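Local coordinates for protein beta-gamma-crystallin (Geodia cydonium, PDB 4IAU) that binds calcium and belongs to the beta/gamma-crystallin family, though its biological function is not known, at residues Trp123-Tyr129 against Leu156-Glu162. Numbering follows the deposited sequence.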
ATOM      1  N   TRP A 123      -1.783 -13.297 -11.163  1.00  8.17           N
ATOM      2  CA  TRP A 123      -3.064 -12.638 -11.408  1.00  7.60           C
ATOM      3  C   TRP A 123      -3.152 -12.206 -12.863  1.00  8.00           C
ATOM      4  O   TRP A 123      -2.144 -11.869 -13.483  1.00  9.89           O
ATOM      5  CB  TRP A 123      -3.167 -11.400 -10.509  1.00  7.93           C
ATOM      6  CG  TRP A 123      -3.048 -11.650  -9.040  1.00  7.74           C
ATOM      7  CD1 TRP A 123      -1.891 -11.908  -8.331  1.00  7.93           C
ATOM      8  CD2 TRP A 123      -4.121 -11.691  -8.100  1.00  7.27           C
ATOM      9  NE1 TRP A 123      -2.192 -12.098  -7.014  1.00  7.99           N
ATOM     10  CE2 TRP A 123      -3.551 -11.948  -6.833  1.00  7.32           C
ATOM     11  CE3 TRP A 123      -5.494 -11.510  -8.207  1.00  7.73           C
ATOM     12  CZ2 TRP A 123      -4.307 -12.030  -5.675  1.00  8.25           C
ATOM     13  CZ3 TRP A 123      -6.249 -11.571  -7.045  1.00  8.52           C
ATOM     14  CH2 TRP A 123      -5.655 -11.821  -5.790  1.00  8.57           C
ATOM     15  N   ARG A 124      -4.377 -12.137 -13.348  1.00  7.23           N
ATOM     16  CA  ARG A 124      -4.667 -11.544 -14.656  1.00  7.56           C
ATOM     17  C   ARG A 124      -5.487 -10.284 -14.416  1.00  6.66           C
ATOM     18  O   ARG A 124      -6.454 -10.265 -13.671  1.00  7.79           O
ATOM     19  CB  ARG A 124      -5.469 -12.515 -15.552  1.00  9.23           C
ATOM     20  CG  ARG A 124      -4.675 -13.712 -15.959  1.00 13.97           C
ATOM     21  CD  ARG A 124      -5.255 -14.384 -17.182  1.00 17.83           C
ATOM     22  NE  ARG A 124      -4.656 -13.576 -18.285  1.00 23.78           N
ATOM     23  CZ  ARG A 124      -3.456 -13.711 -18.842  1.00 25.50           C
ATOM     24  NH1 ARG A 124      -2.583 -14.663 -18.480  1.00 33.37           N
ATOM     25  NH2 ARG A 124      -3.128 -12.852 -19.806  1.00 25.31           N
ATOM     26  N   LEU A 125      -5.041  -9.204 -15.058  1.00  6.88           N
ATOM     27  CA  LEU A 125      -5.560  -7.865 -14.855  1.00  6.55           C
ATOM     28  C   LEU A 125      -6.320  -7.425 -16.113  1.00  6.88           C
ATOM     29  O   LEU A 125      -5.755  -7.469 -17.218  1.00  8.13           O
ATOM     30  CB  LEU A 125      -4.423  -6.880 -14.609  1.00  7.19           C
ATOM     31  CG  LEU A 125      -3.830  -6.955 -13.179  1.00  8.22           C
ATOM     32  CD1 LEU A 125      -3.127  -8.250 -12.871  1.00  9.55           C
ATOM     33  CD2 LEU A 125      -2.893  -5.777 -12.995  1.00 10.19           C
ATOM     34  N   TYR A 126      -7.531  -6.923 -15.908  1.00  6.71           N
ATOM     35  CA  TYR A 126      -8.476  -6.576 -16.967  1.00  6.46           C
ATOM     36  C   TYR A 126      -8.956  -5.157 -16.838  1.00  6.79           C
ATOM     37  O   TYR A 126      -9.129  -4.623 -15.727  1.00  7.66           O
ATOM     38  CB  TYR A 126      -9.701  -7.497 -16.887  1.00  6.91           C
ATOM     39  CG  TYR A 126      -9.451  -8.944 -17.026  1.00  6.86           C
ATOM     40  CD1 TYR A 126      -9.062  -9.691 -15.916  1.00  7.77           C
ATOM     41  CD2 TYR A 126      -9.654  -9.631 -18.237  1.00  7.74           C
ATOM     42  CE1 TYR A 126      -8.847 -11.062 -16.045  1.00  8.39           C
ATOM     43  CE2 TYR A 126      -9.444 -10.989 -18.362  1.00  8.16           C
ATOM     44  CZ  TYR A 126      -9.033 -11.702 -17.254  1.00  8.54           C
ATOM     45  OH  TYR A 126      -8.818 -13.047 -17.289  1.00 11.79           O
ATOM     46  N   GLU A 127      -9.234  -4.506 -17.972  1.00  7.62           N
ATOM     47  CA  GLU A 127      -9.744  -3.145 -18.053  1.00  7.80           C
ATOM     48  C   GLU A 127     -11.277  -3.162 -18.299  1.00  7.59           C
ATOM     49  O   GLU A 127     -11.849  -2.151 -18.638  1.00  9.27           O
ATOM     50  CB  GLU A 127      -9.024  -2.366 -19.090  1.00  8.22           C
ATOM     51  CG  GLU A 127      -7.568  -2.096 -18.740  1.00  9.35           C
ATOM     52  CD  GLU A 127      -6.911  -1.123 -19.729  1.00 11.43           C
ATOM     53  OE1 GLU A 127      -7.573  -0.587 -20.630  1.00 18.39           O
ATOM     54  OE2 GLU A 127      -5.694  -0.951 -19.610  1.00 13.06           O
ATOM     55  N   GLN A 128     -11.902  -4.312 -18.099  1.00  7.71           N
ATOM     56  CA  GLN A 128     -13.355  -4.455 -18.050  1.00  7.92           C
ATOM     57  C   GLN A 128     -13.727  -5.238 -16.833  1.00  7.27           C
ATOM     58  O   GLN A 128     -12.881  -5.983 -16.302  1.00  7.64           O
ATOM     59  CB  GLN A 128     -13.838  -5.181 -19.324  1.00  8.40           C
ATOM     60  CG  GLN A 128     -13.663  -4.387 -20.575  1.00 10.21           C
ATOM     61  CD  GLN A 128     -14.071  -5.154 -21.804  1.00 11.94           C
ATOM     62  OE1 GLN A 128     -15.240  -5.598 -21.921  1.00 15.92           O
ATOM     63  NE2 GLN A 128     -13.102  -5.275 -22.697  1.00 14.70           N
ATOM     64  N   TYR A 129     -14.953  -5.106 -16.356  1.00  7.55           N
ATOM     65  CA  TYR A 129     -15.411  -5.895 -15.234  1.00  7.51           C
ATOM     66  C   TYR A 129     -15.500  -7.367 -15.627  1.00  7.46           C
ATOM     67  O   TYR A 129     -15.637  -7.764 -16.805  1.00  8.00           O
ATOM     68  CB  TYR A 129     -16.770  -5.379 -14.769  1.00  7.94           C
ATOM     69  CG  TYR A 129     -16.771  -3.969 -14.279  1.00  7.60           C
ATOM     70  CD1 TYR A 129     -15.878  -3.564 -13.283  1.00  7.89           C
ATOM     71  CD2 TYR A 129     -17.668  -3.049 -14.779  1.00  9.91           C
ATOM     72  CE1 TYR A 129     -15.880  -2.257 -12.819  1.00  8.77           C
ATOM     73  CE2 TYR A 129     -17.672  -1.759 -14.300  1.00 11.57           C
ATOM     74  CZ  TYR A 129     -16.765  -1.358 -13.342  1.00 10.02           C
ATOM     75  OH  TYR A 129     -16.798  -0.078 -12.805  1.00 13.18           O
ATOM     76  N   LEU A 156      -8.057  -0.272 -14.365  1.00  7.09           N
ATOM     77  CA  LEU A 156      -8.187  -1.635 -13.872  1.00  7.27           C
ATOM     78  C   LEU A 156      -9.575  -1.853 -13.297  1.00  7.45           C
ATOM     79  O   LEU A 156      -9.938  -1.153 -12.327  1.00  9.20           O
ATOM     80  CB  LEU A 156      -7.115  -1.912 -12.834  1.00  7.13           C
ATOM     81  CG  LEU A 156      -7.101  -3.318 -12.230  1.00  7.65           C
ATOM     82  CD1 LEU A 156      -6.744  -4.353 -13.293  1.00  8.88           C
ATOM     83  CD2 LEU A 156      -6.128  -3.396 -11.074  1.00  9.18           C
ATOM     84  N   LYS A 157     -10.309  -2.824 -13.795  1.00  6.71           N
ATOM     85  CA  LYS A 157     -11.672  -3.093 -13.398  1.00  6.77           C
ATOM     86  C   LYS A 157     -11.908  -4.469 -12.841  1.00  6.46           C
ATOM     87  O   LYS A 157     -12.904  -4.662 -12.100  1.00  7.01           O
ATOM     88  CB  LYS A 157     -12.639  -2.805 -14.549  1.00  7.35           C
ATOM     89  CG  LYS A 157     -12.940  -1.337 -14.709  1.00  9.11           C
ATOM     90  CD  LYS A 157     -13.981  -1.115 -15.840  1.00 11.23           C
ATOM     91  CE  LYS A 157     -14.457   0.326 -15.896  1.00 14.23           C
ATOM     92  NZ  LYS A 157     -13.375   1.318 -16.153  1.00 24.49           N
ATOM     93  N   SER A 158     -11.105  -5.471 -13.138  1.00  6.33           N
ATOM     94  CA  SER A 158     -11.218  -6.762 -12.531  1.00  6.12           C
ATOM     95  C   SER A 158      -9.854  -7.427 -12.518  1.00  6.29           C
ATOM     96  O   SER A 158      -8.973  -7.068 -13.330  1.00  6.73           O
ATOM     97  CB  SER A 158     -12.272  -7.650 -13.176  1.00  6.61           C
ATOM     98  OG  SER A 158     -12.041  -7.898 -14.540  1.00  6.92           O
HETATM   99  N   MSE A 159      -9.658  -8.364 -11.589  1.00  6.45           N
HETATM  100  CA  MSE A 159      -8.362  -8.988 -11.373  1.00  6.83           C
HETATM  101  C   MSE A 159      -8.615 -10.385 -10.869  1.00  7.08           C
HETATM  102  O   MSE A 159      -9.206 -10.567  -9.829  1.00  8.61           O
HETATM  103  CB  MSE A 159      -7.517  -8.101 -10.450  1.00  7.84           C
HETATM  104  CG  MSE A 159      -6.092  -8.539 -10.253  1.00  8.83           C
HETATM  105 SE   MSE A 159      -5.104  -7.092  -9.420  1.00  9.71          SE
HETATM  106  CE  MSE A 159      -3.719  -8.119  -8.609  1.00 10.15           C
ATOM    107  N   GLU A 160      -8.163 -11.390 -11.657  1.00  7.41           N
ATOM    108  CA  GLU A 160      -8.467 -12.779 -11.411  1.00  7.97           C
ATOM    109  C   GLU A 160      -7.204 -13.470 -10.898  1.00  8.44           C
ATOM    110  O   GLU A 160      -6.122 -13.337 -11.488  1.00  9.75           O
ATOM    111  CB  GLU A 160      -8.972 -13.457 -12.713  1.00 10.25           C
ATOM    112  CG  GLU A 160      -9.500 -14.833 -12.408  1.00 18.29           C
ATOM    113  CD  GLU A 160     -10.529 -15.390 -13.340  1.00 23.75           C
ATOM    114  OE1 GLU A 160     -10.185 -15.277 -14.522  1.00 29.32           O
ATOM    115  OE2 GLU A 160     -11.610 -15.896 -12.935  1.00 35.08           O
ATOM    116  N   ARG A 161      -7.319 -14.216  -9.812  1.00  8.36           N
ATOM    117  CA  ARG A 161      -6.200 -14.975  -9.287  1.00  8.55           C
ATOM    118  C   ARG A 161      -6.155 -16.309  -9.995  1.00  9.72           C
ATOM    119  O   ARG A 161      -7.148 -17.025 -10.033  1.00 11.93           O
ATOM    120  CB  ARG A 161      -6.347 -15.129  -7.772  1.00  9.53           C
ATOM    121  CG  ARG A 161      -5.096 -15.730  -7.152  1.00 10.06           C
ATOM    122  CD  ARG A 161      -5.202 -15.715  -5.685  1.00 10.35           C
ATOM    123  NE  ARG A 161      -4.010 -16.232  -5.081  1.00 11.15           N
ATOM    124  CZ  ARG A 161      -3.491 -15.880  -3.896  1.00 11.17           C
ATOM    125  NH1 ARG A 161      -4.133 -14.991  -3.151  1.00 11.01           N
ATOM    126  NH2 ARG A 161      -2.355 -16.492  -3.672  1.00 14.01           N
ATOM    127  N   GLU A 162      -5.006 -16.650 -10.514  1.00 10.75           N
ATOM    128  CA  GLU A 162      -4.809 -17.926 -11.215  1.00 13.67           C
ATOM    129  C   GLU A 162      -4.540 -18.979 -10.190  1.00 17.89           C
ATOM    130  O   GLU A 162      -4.203 -18.836  -8.991  1.00 22.68           O
ATOM    131  CB  GLU A 162      -3.648 -17.811 -12.211  1.00 18.18           C
ATOM    132  CG  GLU A 162      -3.717 -16.769 -13.288  1.00 23.92           C
ATOM    133  CD  GLU A 162      -2.651 -16.862 -14.362  1.00 26.36           C
ATOM    134  OE1 GLU A 162      -1.496 -17.236 -14.061  1.00 35.98           O
ATOM    135  OE2 GLU A 162      -2.927 -16.569 -15.554  1.00 31.35           O
TER
HETATM  136  O   HOH W   1     -11.401   0.528 -17.784  1.00 13.34           O
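The indole of Trp123 is sandwiched between two side chains of the antiparallel partner strand. On one face the methyl of Met159, a selenomethionine, makes a CH-pi contact, CE lying 3.9 Å from the centroid of the Trp123 five-membered ring. On the other, Arg161 sets its CB 3.8 Å from the centroid of the Trp123 six-membered ring and runs its extended chain on past Trp123 CZ2 and CH2. Met159 reaches its face because CG stands anti to the backbone N (chi1 -174°) and the chain stays extended to CE; on the way SE passes Leu125, whose CB also touches Leu156 CD1. With alanine at Trp123, the Met159 methyl and the aliphatic part of Arg161 would probably lose the ring between them, and a gap would open where the indole now packs.

At the other end a classic beta bulge sets Lys157 and Ser158 both opposite Tyr126: Tyr126 O takes a nearly straight bond from Lys157 N (2.9 Å, 176°) and a weak one from Ser158 N. Ser158 OG then donates to Gln128 O at 2.7 Å, fixing the chain as it leaves the strand. Lys157 CD lies over the Tyr129 ring, and a water links Lys157 NZ to Glu127 O. Arg124 NH1 and Glu162 OE2 form a long salt bridge of 3.5 Å, while Arg124 NE bonds to Ser135 OG; the same Glu162 OE2 also pairs with Arg137, its stronger partner.

Within this Greek key domain, strand 123-126 runs between 158-161 and 135-138, while Trp123 and Met159 pack on Ile118 of strand 115-118 and Met159 also meets strand 86-89 in the facing sheet.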